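Local coordinates for E1 (Kluyveromyces marxianus, PDB 3VX6), which activates ATG12 for conjugation to ATG5 and ATG8 for conjugation to phosphatidylethanolamine, as the E1-like enzyme of autophagy and cytoplasm-to-vacuole transport, at residues L83-T88 with M125-D130; Y134-W139 with K273-S278; V175-V180 with E197-K202; D191-C196 with T220-L225. One frame throughout, in Å; residues are numbered along the deposited sequence.

Following the chain from its N terminus, contact 1 is the first to close: strand 78-86 meets strand 123-130 after a connection made mostly of helix. Contact 2 opens just afterwards, at 134-139, and closes only at 273-278 near the C terminus, so its long loop encloses both contact 3 and contact 4. Those two cross, since their segments alternate along the chain: 175-180, 191-196, 197-202, 220-225. Contacts 1 and 2 are neighbours in one mixed sheet, where Phe128 N lies 2.5 Å from Tyr137 O, a probable hydrogen bond. Contact 3 pairs two strands of a second sheet, and contact 4 packs helices 190-195 and 215-225 together against it, with centres about 34 to 41 Å from those of the first pair.

Contact 1: L83-T88 with M125-D130; sequences LLNFNT and MISFAD
Ser127 and Asn85 face each other in the parallel register and are joined by a side-chain bond. Among the main-chain bonds, Ser127 N donates to Leu84 O at 3.0 Å, while Leu84 N and Phe86 N donate to Met125 O and Ser127 O, respectively. This alternation is that of parallel strands, here running at 34° to each other. Among polar side chains, Ser127 OG donates to Asn85 OD1 at 2.7 Å, in the carbonyl plane and on a lone pair; Asn85 ND2 bonds to Asp40. Among apolar contacts, Leu83 CD1 meets Met125 CG at 3.6 Å on the Asn85 face, and Phe86 CE2 reaches Ile126 CB at 3.6 Å on the other. Phe128, its CG anti to the backbone N (chi1 173°), sets one ring face against Thr88 C, 3.4 Å above the plane, with Phe86 O at the ring edge. An alanine at Phe128 would probably open a gap beside Thr88, whose OG1 caps helix 89-94, and deprive Ile89 and Phe92 of their aromatic neighbour. The contact is thus the strand pair of a beta-alpha-beta crossover, in which a Ser-Asn bond satisfies buried polar atoms on one face and aromatic packing anchors the departing helix on the other.

Contact 2: Y134-W139 with K273-S278; sequences YKFYYW and KSIDLS
Tyr138 CG sits between its backbone N and carbonyl carbon (chi1 63°), on the side of the strand where Lys273 and Ile275 also project. The tyrosine ring has Lys273 CB over one face, 3.7 Å from the Tyr138 ring centroid and 24° off the normal, a CH-pi contact. Ile275 CG2 comes to the ring edge instead, in plane, 3.7 Å from Tyr138 CE1. Replacing Tyr138 by alanine would probably leave both Lys273 CB and Ile275 CG2 without the ring they pack on, and Phe24 of helix 21-33 without its edge-to-face partner. On the other face of the sheet, Ser274 CB makes an off-centre CH-pi contact with the Tyr137 ring, 4.2 Å from its centroid. Lys135 and Asp276 run side by side, pointing the same way, but Lys135 NZ stays 4.4 Å from Asp276 OD1, beyond a salt bridge. The backbone register is clear: Ile275 N donates to Phe136 O at 3.0 Å and Lys273 N to Tyr138 O at 2.6 Å, flanking the non-hydrogen-bonded pair Tyr137-Ser274. Such alternation is that of an antiparallel ladder, by which the short strand 273-275 is added to the mixed sheet before consecutive inverse gamma turns centred on Asp276 and Leu277.

Contact 3: V175-V180 with E197-K202; sequences VIIACV and EKVVFK
The Phe201 ring is met along its CD2-CE2 side: Ile176 CD1 lies at the edge, in the ring plane, 3.3 Å from Phe201 CE2, whereas Ile177 CG1 approaches CD2 obliquely. Beyond the two segments the ring of Phe204 and the side chain of Ile218 also meet it. This is an antiparallel pair within a mixed beta sheet, strands 177-181 and 198-202 lying adjacent although strand 184-186 and helix 190-195 intervene in sequence. Their short axes make an angle of 151°. Ala178 and Val200 form a hydrogen-bonded pair, each N donating to the other's O at 2.6 Å, and Glu197 N binds Val180 O at 2.8 Å. On the face shared by Ala178, Val180 and Val200, Val180 CG2 touches Val200 CG1 at 3.7 Å, the two side chains crossing at about a right angle; Phe170 of helix 165-171 packs on Ala178 and Val200. The other face carries Ile177 CG2 against Val199 CG1 at 3.7 Å and turns toward helix 215-225. Lys202 NZ hydrogen-bonds Phe170 O, and the lysine makes a cation-pi contact with that ring. Lys202 extends past Ile176 to the loop residue Val175, its NZ donating to Val175 O at 2.7 Å, almost in line with the C=O bond (164°).

Contact 4: D191-C196 with T220-L225; sequences DNLKVC and TVWSKL
Leu193 and Trp222 approach where helices 191-195 and 220-225 pass nearly perpendicular, their short axes 9.5 Å apart at closest and at an angle of 82°. Trp222 CG is anti to the backbone N (chi1 -164°), and the indole extends from its helix to the other. There Trp222 NE1 donates to Leu193 O at 3.0 Å with an N-H...O angle of 149°; the acceptor lies somewhat out of the ring plane. The same leucine also packs on the indole: Leu193 CD2 stands over the face of the five-membered ring of Trp222, 4.1 Å from its centroid, so one residue supplies both the acceptor for the N-H and a methyl for the pi surface. Leu193 CD1 is directed instead to Leu225 CD1, 3.8 Å away. Cys196, just after the helix, adds a sulfur-aromatic contact, its SG 3.6 Å from Trp222 CZ2 and oblique to the six-membered ring. At the outer margin the extended Lys194 chain passes Leu225 O, with Lys194 CE at 3.6 Å. Val199 of strand 198-202 touches both Leu193 and Trp222, which places the helix pair against the sheet, and Tyr231 meets the indole edge-to-face. The buried indole N-H is satisfied by a carbonyl late in helix 190-195, which also receives a weak bond from Arg228, while leucine methyl and cysteine sulfur pack on the rings: one tryptophan joins two helices.

Contact 1: L83-T88 with M125-D130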
# COMPACT_ATOMS: atom_id res chain seq x y z
N LEU A 83 3.50 -1.41 -12.31
CA LEU A 83 2.46 -1.37 -13.31
C LEU A 83 2.56 -2.60 -14.20
O LEU A 83 3.64 -3.07 -14.51
CB LEU A 83 2.58 -0.09 -14.16
CG LEU A 83 1.76 -0.04 -15.46
CD1 LEU A 83 0.28 -0.01 -15.17
CD2 LEU A 83 2.18 1.20 -16.25
N LEU A 84 1.41 -3.14 -14.57
CA LEU A 84 1.35 -4.28 -15.45
C LEU A 84 0.38 -3.87 -16.56
O LEU A 84 -0.81 -4.15 -16.50
CB LEU A 84 0.81 -5.51 -14.73
CG LEU A 84 1.07 -6.87 -15.41
CD1 LEU A 84 -0.10 -7.79 -15.11
CD2 LEU A 84 1.23 -6.73 -16.91
N ASN A 85 0.90 -3.19 -17.58
CA ASN A 85 0.07 -2.76 -18.68
C ASN A 85 -0.12 -3.86 -19.73
O ASN A 85 0.82 -4.21 -20.45
CB ASN A 85 0.67 -1.54 -19.38
CG ASN A 85 -0.19 -1.05 -20.54
OD1 ASN A 85 -1.29 -0.53 -20.32
ND2 ASN A 85 0.28 -1.24 -21.77
N PHE A 86 -1.34 -4.39 -19.80
CA PHE A 86 -1.68 -5.42 -20.78
C PHE A 86 -1.70 -4.83 -22.19
O PHE A 86 -1.97 -3.63 -22.38
CB PHE A 86 -3.04 -6.03 -20.43
CG PHE A 86 -3.01 -6.86 -19.20
CD1 PHE A 86 -2.35 -8.09 -19.20
CD2 PHE A 86 -3.57 -6.40 -18.02
CE1 PHE A 86 -2.25 -8.84 -18.04
CE2 PHE A 86 -3.47 -7.14 -16.85
CZ PHE A 86 -2.81 -8.37 -16.86
N ASN A 87 -1.38 -5.66 -23.17
CA ASN A 87 -1.33 -5.22 -24.56
C ASN A 87 -2.67 -5.27 -25.27
O ASN A 87 -2.86 -4.61 -26.29
CB ASN A 87 -0.29 -6.04 -25.33
CG ASN A 87 -0.34 -7.54 -25.00
OD1 ASN A 87 -1.07 -7.98 -24.10
ND2 ASN A 87 0.45 -8.33 -25.72
N THR A 88 -3.61 -6.03 -24.73
CA THR A 88 -4.91 -6.11 -25.36
C THR A 88 -5.99 -5.97 -24.31
O THR A 88 -5.79 -6.33 -23.15
CB THR A 88 -5.11 -7.45 -26.11
OG1 THR A 88 -5.74 -8.41 -25.25
CG2 THR A 88 -3.78 -8.00 -26.60
N MET A 125 -0.59 -1.72 -10.57
CA MET A 125 -1.60 -1.23 -11.48
C MET A 125 -1.60 -2.09 -12.71
O MET A 125 -0.55 -2.41 -13.24
CB MET A 125 -1.29 0.22 -11.86
CG MET A 125 -2.31 0.84 -12.78
SD MET A 125 -1.89 2.53 -13.22
CE MET A 125 -2.33 2.50 -14.96
N ILE A 126 -2.77 -2.53 -13.15
CA ILE A 126 -2.83 -3.29 -14.38
C ILE A 126 -3.56 -2.32 -15.29
O ILE A 126 -4.38 -1.52 -14.83
CB ILE A 126 -3.63 -4.61 -14.27
CG1 ILE A 126 -5.02 -4.35 -13.68
CG2 ILE A 126 -2.81 -5.62 -13.48
CD1 ILE A 126 -5.95 -5.56 -13.71
N SER A 127 -3.23 -2.34 -16.57
CA SER A 127 -3.87 -1.40 -17.47
C SER A 127 -3.82 -1.87 -18.89
O SER A 127 -3.16 -2.85 -19.23
CB SER A 127 -3.21 -0.02 -17.36
OG SER A 127 -1.84 -0.05 -17.75
N PHE A 128 -4.56 -1.15 -19.72
CA PHE A 128 -4.60 -1.40 -21.13
C PHE A 128 -4.68 -0.03 -21.72
O PHE A 128 -5.67 0.68 -21.55
CB PHE A 128 -5.83 -2.19 -21.55
CG PHE A 128 -5.96 -2.30 -23.04
CD1 PHE A 128 -7.15 -1.95 -23.68
CD2 PHE A 128 -4.88 -2.72 -23.81
CE1 PHE A 128 -7.26 -2.01 -25.06
CE2 PHE A 128 -4.98 -2.78 -25.19
CZ PHE A 128 -6.17 -2.43 -25.82
N ALA A 129 -3.60 0.37 -22.38
CA ALA A 129 -3.56 1.67 -23.00
C ALA A 129 -3.92 1.42 -24.45
O ALA A 129 -3.14 0.84 -25.21
CB ALA A 129 -2.17 2.27 -22.89
N ASP A 130 -5.15 1.79 -24.81
CA ASP A 130 -5.63 1.63 -26.17
C ASP A 130 -5.20 2.88 -26.93
O ASP A 130 -5.96 3.83 -27.08
CB ASP A 130 -7.15 1.51 -26.20
CG ASP A 130 -7.68 1.26 -27.60
OD1 ASP A 130 -8.91 1.08 -27.74
OD2 ASP A 130 -6.86 1.26 -28.55

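Contact 2: Y134-W139 with K273-S278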
# COMPACT_ATOMS: atom_id res chain seq x y z
N TYR A 134 -7.79 5.57 -28.49
CA TYR A 134 -7.33 6.52 -27.48
C TYR A 134 -8.12 6.46 -26.16
O TYR A 134 -8.66 7.47 -25.69
CB TYR A 134 -7.31 7.93 -28.06
CG TYR A 134 -6.40 8.87 -27.30
CD1 TYR A 134 -6.70 9.25 -26.00
CD2 TYR A 134 -5.22 9.34 -27.87
CE1 TYR A 134 -5.86 10.08 -25.27
CE2 TYR A 134 -4.36 10.19 -27.14
CZ TYR A 134 -4.69 10.54 -25.83
OH TYR A 134 -3.88 11.34 -25.07
N LYS A 135 -8.18 5.27 -25.58
CA LYS A 135 -8.90 5.03 -24.34
C LYS A 135 -7.96 4.21 -23.46
O LYS A 135 -7.34 3.26 -23.91
CB LYS A 135 -10.18 4.24 -24.61
CG LYS A 135 -11.04 4.83 -25.72
CD LYS A 135 -12.16 3.89 -26.14
CE LYS A 135 -12.94 4.44 -27.34
NZ LYS A 135 -13.95 3.47 -27.85
N PHE A 136 -7.86 4.59 -22.19
CA PHE A 136 -6.97 3.90 -21.26
C PHE A 136 -7.68 3.21 -20.13
O PHE A 136 -8.12 3.85 -19.19
CB PHE A 136 -5.97 4.89 -20.70
CG PHE A 136 -5.14 5.54 -21.75
CD1 PHE A 136 -3.85 5.08 -22.02
CD2 PHE A 136 -5.67 6.57 -22.51
CE1 PHE A 136 -3.10 5.65 -23.04
CE2 PHE A 136 -4.92 7.14 -23.54
CZ PHE A 136 -3.63 6.67 -23.80
N TYR A 137 -7.75 1.88 -20.21
CA TYR A 137 -8.38 1.07 -19.18
C TYR A 137 -7.32 0.73 -18.14
O TYR A 137 -6.22 0.30 -18.48
CB TYR A 137 -8.93 -0.21 -19.81
CG TYR A 137 -9.82 0.04 -21.01
CD1 TYR A 137 -11.20 -0.17 -20.93
CD2 TYR A 137 -9.30 0.52 -22.21
CE1 TYR A 137 -12.04 0.09 -22.03
CE2 TYR A 137 -10.12 0.79 -23.31
CZ TYR A 137 -11.49 0.57 -23.21
OH TYR A 137 -12.30 0.87 -24.27
N TYR A 138 -7.61 0.93 -16.86
CA TYR A 138 -6.64 0.59 -15.83
C TYR A 138 -7.29 0.20 -14.53
O TYR A 138 -8.47 0.46 -14.29
CB TYR A 138 -5.68 1.73 -15.57
CG TYR A 138 -6.33 2.97 -15.03
CD1 TYR A 138 -7.16 3.73 -15.84
CD2 TYR A 138 -6.08 3.40 -13.72
CE1 TYR A 138 -7.73 4.91 -15.37
CE2 TYR A 138 -6.64 4.58 -13.24
CZ TYR A 138 -7.47 5.33 -14.08
OH TYR A 138 -8.03 6.51 -13.65
N TRP A 139 -6.49 -0.43 -13.69
CA TRP A 139 -6.95 -0.88 -12.40
C TRP A 139 -5.78 -0.91 -11.44
O TRP A 139 -4.78 -1.59 -11.68
CB TRP A 139 -7.54 -2.27 -12.54
CG TRP A 139 -8.57 -2.56 -11.52
CD1 TRP A 139 -8.85 -1.83 -10.41
CD2 TRP A 139 -9.49 -3.65 -11.54
NE1 TRP A 139 -9.90 -2.40 -9.73
CE2 TRP A 139 -10.31 -3.51 -10.40
CE3 TRP A 139 -9.71 -4.73 -12.40
CZ2 TRP A 139 -11.33 -4.42 -10.10
CZ3 TRP A 139 -10.72 -5.63 -12.11
CH2 TRP A 139 -11.52 -5.46 -10.96
N LYS A 273 -10.88 1.30 -14.43
CA LYS A 273 -11.25 2.69 -14.66
C LYS A 273 -10.79 2.93 -16.10
O LYS A 273 -9.69 2.53 -16.47
CB LYS A 273 -10.50 3.62 -13.71
CG LYS A 273 -10.73 3.30 -12.25
CD LYS A 273 -10.01 4.25 -11.31
CE LYS A 273 -10.78 5.54 -11.10
NZ LYS A 273 -10.27 6.29 -9.91
N SER A 274 -11.63 3.55 -16.91
CA SER A 274 -11.24 3.82 -18.29
C SER A 274 -11.36 5.29 -18.60
O SER A 274 -12.45 5.86 -18.54
CB SER A 274 -12.12 3.05 -19.27
OG SER A 274 -13.49 3.44 -19.13
N ILE A 275 -10.24 5.91 -18.91
CA ILE A 275 -10.29 7.31 -19.23
C ILE A 275 -10.07 7.54 -20.71
O ILE A 275 -8.95 7.52 -21.22
CB ILE A 275 -9.30 8.08 -18.37
CG1 ILE A 275 -7.84 7.71 -18.78
CG2 ILE A 275 -9.57 7.75 -16.85
CD1 ILE A 275 -6.82 8.89 -18.56
N ASP A 276 -11.20 7.71 -21.40
CA ASP A 276 -11.24 7.91 -22.85
C ASP A 276 -10.97 9.39 -23.20
O ASP A 276 -11.87 10.16 -23.51
CB ASP A 276 -12.61 7.47 -23.38
CG ASP A 276 -12.80 7.74 -24.87
OD1 ASP A 276 -13.78 7.22 -25.48
OD2 ASP A 276 -11.98 8.47 -25.42
N LEU A 277 -9.69 9.76 -23.14
CA LEU A 277 -9.24 11.11 -23.47
C LEU A 277 -9.38 11.31 -24.97
O LEU A 277 -8.38 11.37 -25.67
CB LEU A 277 -7.77 11.29 -23.11
CG LEU A 277 -7.35 11.54 -21.67
CD1 LEU A 277 -5.81 11.79 -21.68
CD2 LEU A 277 -8.10 12.78 -21.12
N SER A 278 -10.62 11.41 -25.42
CA SER A 278 -10.94 11.59 -26.82
C SER A 278 -12.33 12.21 -26.91
O SER A 278 -13.16 11.78 -27.71
CB SER A 278 -10.87 10.24 -27.53
OG SER A 278 -10.85 10.45 -28.93

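Contact 3: V175-V180 with E197-K202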
# COMPACT_ATOMS: atom_id res chain seq x y z
N VAL A 175 11.03 6.52 6.51
CA VAL A 175 10.23 5.30 6.47
C VAL A 175 8.80 5.55 6.85
O VAL A 175 8.50 6.49 7.59
CB VAL A 175 10.79 4.22 7.42
CG1 VAL A 175 12.19 3.84 6.99
CG2 VAL A 175 10.77 4.72 8.84
N ILE A 176 7.90 4.72 6.33
CA ILE A 176 6.48 4.85 6.61
C ILE A 176 6.06 3.84 7.68
O ILE A 176 5.00 3.96 8.29
CB ILE A 176 5.64 4.77 5.27
CG1 ILE A 176 4.28 4.12 5.51
CG2 ILE A 176 6.40 4.01 4.21
CD1 ILE A 176 4.32 2.65 5.33
N ILE A 177 6.92 2.86 7.92
CA ILE A 177 6.70 1.85 8.94
C ILE A 177 8.00 1.61 9.70
O ILE A 177 9.08 1.47 9.11
CB ILE A 177 6.25 0.50 8.35
CG1 ILE A 177 4.86 0.60 7.73
CG2 ILE A 177 6.19 -0.55 9.46
CD1 ILE A 177 4.37 -0.71 7.14
N ALA A 178 7.92 1.58 11.02
CA ALA A 178 9.09 1.34 11.85
C ALA A 178 8.59 0.63 13.10
O ALA A 178 7.42 0.28 13.21
CB ALA A 178 9.77 2.66 12.22
N CYS A 179 9.49 0.38 14.04
CA CYS A 179 9.08 -0.25 15.27
C CYS A 179 9.80 0.46 16.39
O CYS A 179 10.63 1.33 16.16
CB CYS A 179 9.41 -1.75 15.27
SG CYS A 179 11.16 -2.19 15.41
N VAL A 180 9.44 0.11 17.62
CA VAL A 180 10.07 0.74 18.77
C VAL A 180 10.69 -0.35 19.63
O VAL A 180 10.06 -1.37 19.90
CB VAL A 180 9.04 1.54 19.57
CG1 VAL A 180 9.76 2.45 20.55
CG2 VAL A 180 8.17 2.36 18.64
N GLU A 197 8.38 -3.28 21.08
CA GLU A 197 7.18 -3.08 21.89
C GLU A 197 6.03 -2.82 20.95
O GLU A 197 4.87 -3.11 21.27
CB GLU A 197 7.31 -1.86 22.81
CG GLU A 197 8.37 -1.96 23.87
CD GLU A 197 9.72 -1.50 23.38
OE1 GLU A 197 9.84 -0.31 23.02
OE2 GLU A 197 10.65 -2.35 23.35
N LYS A 198 6.36 -2.24 19.80
CA LYS A 198 5.36 -1.91 18.82
C LYS A 198 5.91 -1.51 17.48
O LYS A 198 7.11 -1.38 17.29
CB LYS A 198 4.47 -0.79 19.36
CG LYS A 198 5.20 0.39 19.91
CD LYS A 198 4.28 1.17 20.83
CE LYS A 198 4.93 2.43 21.37
NZ LYS A 198 4.08 3.05 22.43
N VAL A 199 4.98 -1.32 16.55
CA VAL A 199 5.26 -0.93 15.18
C VAL A 199 4.62 0.42 14.93
O VAL A 199 3.47 0.64 15.27
CB VAL A 199 4.66 -1.95 14.20
CG1 VAL A 199 4.68 -1.39 12.77
CG2 VAL A 199 5.44 -3.25 14.30
N VAL A 200 5.38 1.34 14.33
CA VAL A 200 4.86 2.67 14.03
C VAL A 200 4.64 2.74 12.52
O VAL A 200 5.52 2.40 11.73
CB VAL A 200 5.83 3.78 14.52
CG1 VAL A 200 5.95 3.70 16.02
CG2 VAL A 200 7.20 3.61 13.91
N PHE A 201 3.45 3.17 12.14
CA PHE A 201 3.06 3.23 10.74
C PHE A 201 2.50 4.59 10.34
O PHE A 201 1.60 5.13 10.99
CB PHE A 201 2.02 2.12 10.51
CG PHE A 201 1.34 2.16 9.17
CD1 PHE A 201 -0.03 1.94 9.08
CD2 PHE A 201 2.05 2.38 8.00
CE1 PHE A 201 -0.67 1.93 7.86
CE2 PHE A 201 1.41 2.37 6.77
CZ PHE A 201 0.05 2.15 6.70
N LYS A 202 3.05 5.17 9.28
CA LYS A 202 2.54 6.44 8.77
C LYS A 202 1.36 5.98 7.93
O LYS A 202 1.48 5.64 6.75
CB LYS A 202 3.60 7.15 7.93
CG LYS A 202 4.58 7.92 8.81
CD LYS A 202 6.01 7.95 8.26
CE LYS A 202 6.90 8.76 9.19
NZ LYS A 202 8.29 8.90 8.70

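Contact 4: D191-C196 with T220-L225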
# COMPACT_ATOMS: atom_id res chain seq x y z
N ASP A 191 14.14 -9.52 13.55
CA ASP A 191 14.63 -9.64 14.92
C ASP A 191 14.16 -8.48 15.80
O ASP A 191 13.95 -8.65 17.00
CB ASP A 191 16.15 -9.77 14.96
CG ASP A 191 16.63 -11.09 14.39
OD1 ASP A 191 15.90 -12.11 14.47
OD2 ASP A 191 17.76 -11.12 13.86
N ASN A 192 14.01 -7.30 15.20
CA ASN A 192 13.52 -6.14 15.92
C ASN A 192 12.06 -6.34 16.20
O ASN A 192 11.57 -6.02 17.29
CB ASN A 192 13.69 -4.87 15.11
CG ASN A 192 15.06 -4.29 15.24
OD1 ASN A 192 15.89 -4.83 15.97
ND2 ASN A 192 15.32 -3.20 14.53
N LEU A 193 11.35 -6.90 15.22
CA LEU A 193 9.92 -7.13 15.38
C LEU A 193 9.66 -8.20 16.42
O LEU A 193 8.62 -8.16 17.08
CB LEU A 193 9.29 -7.52 14.04
CG LEU A 193 9.20 -6.33 13.09
CD1 LEU A 193 8.95 -6.80 11.67
CD2 LEU A 193 8.12 -5.38 13.57
N LYS A 194 10.59 -9.13 16.59
CA LYS A 194 10.43 -10.17 17.59
C LYS A 194 10.55 -9.64 19.01
O LYS A 194 10.02 -10.24 19.94
CB LYS A 194 11.46 -11.28 17.38
CG LYS A 194 11.19 -12.12 16.16
CD LYS A 194 12.25 -13.17 15.95
CE LYS A 194 11.90 -14.04 14.75
NZ LYS A 194 12.99 -15.01 14.42
N VAL A 195 11.23 -8.49 19.17
CA VAL A 195 11.44 -7.89 20.48
C VAL A 195 10.89 -6.48 20.65
O VAL A 195 10.88 -5.94 21.75
CB VAL A 195 12.95 -7.86 20.86
CG1 VAL A 195 13.59 -9.21 20.57
CG2 VAL A 195 13.66 -6.75 20.09
N CYS A 196 10.44 -5.86 19.57
CA CYS A 196 9.93 -4.49 19.66
C CYS A 196 8.64 -4.44 20.47
O CYS A 196 7.90 -5.42 20.54
CB CYS A 196 9.68 -3.91 18.28
SG CYS A 196 8.27 -4.65 17.44
N THR A 220 -0.38 -9.38 9.63
CA THR A 220 -0.09 -10.71 9.12
C THR A 220 1.41 -11.05 9.22
O THR A 220 1.79 -12.14 9.64
CB THR A 220 -0.57 -10.83 7.67
OG1 THR A 220 -1.99 -10.66 7.63
CG2 THR A 220 -0.20 -12.18 7.08
N VAL A 221 2.26 -10.11 8.84
CA VAL A 221 3.68 -10.41 8.90
C VAL A 221 4.19 -10.48 10.33
O VAL A 221 4.80 -11.45 10.75
CB VAL A 221 4.48 -9.39 8.12
CG1 VAL A 221 5.95 -9.69 8.29
CG2 VAL A 221 4.07 -9.43 6.66
N TRP A 222 3.96 -9.42 11.07
CA TRP A 222 4.40 -9.37 12.44
C TRP A 222 3.92 -10.62 13.20
O TRP A 222 4.64 -11.15 14.06
CB TRP A 222 3.85 -8.10 13.06
CG TRP A 222 4.49 -7.70 14.31
CD1 TRP A 222 5.56 -8.28 14.93
CD2 TRP A 222 4.09 -6.61 15.14
NE1 TRP A 222 5.85 -7.62 16.10
CE2 TRP A 222 4.95 -6.59 16.25
CE3 TRP A 222 3.07 -5.65 15.05
CZ2 TRP A 222 4.83 -5.65 17.26
CZ3 TRP A 222 2.95 -4.72 16.05
CH2 TRP A 222 3.83 -4.72 17.15
N SER A 223 2.71 -11.09 12.87
CA SER A 223 2.10 -12.26 13.48
C SER A 223 2.94 -13.52 13.38
O SER A 223 3.21 -14.18 14.37
CB SER A 223 0.75 -12.58 12.83
OG SER A 223 -0.26 -11.69 13.25
N LYS A 224 3.32 -13.85 12.16
CA LYS A 224 4.11 -15.04 11.92
C LYS A 224 5.54 -14.93 12.45
O LYS A 224 6.13 -15.92 12.85
CB LYS A 224 4.09 -15.36 10.41
CG LYS A 224 2.72 -15.82 9.92
CD LYS A 224 2.65 -15.93 8.40
CE LYS A 224 1.22 -16.18 7.92
NZ LYS A 224 0.78 -17.61 8.04
N LEU A 225 6.07 -13.71 12.45
CA LEU A 225 7.43 -13.44 12.91
C LEU A 225 7.48 -13.49 14.41
O LEU A 225 8.31 -14.16 15.01
CB LEU A 225 7.89 -12.05 12.47
CG LEU A 225 8.39 -11.89 11.05
CD1 LEU A 225 8.96 -10.49 10.87
CD2 LEU A 225 9.45 -12.93 10.79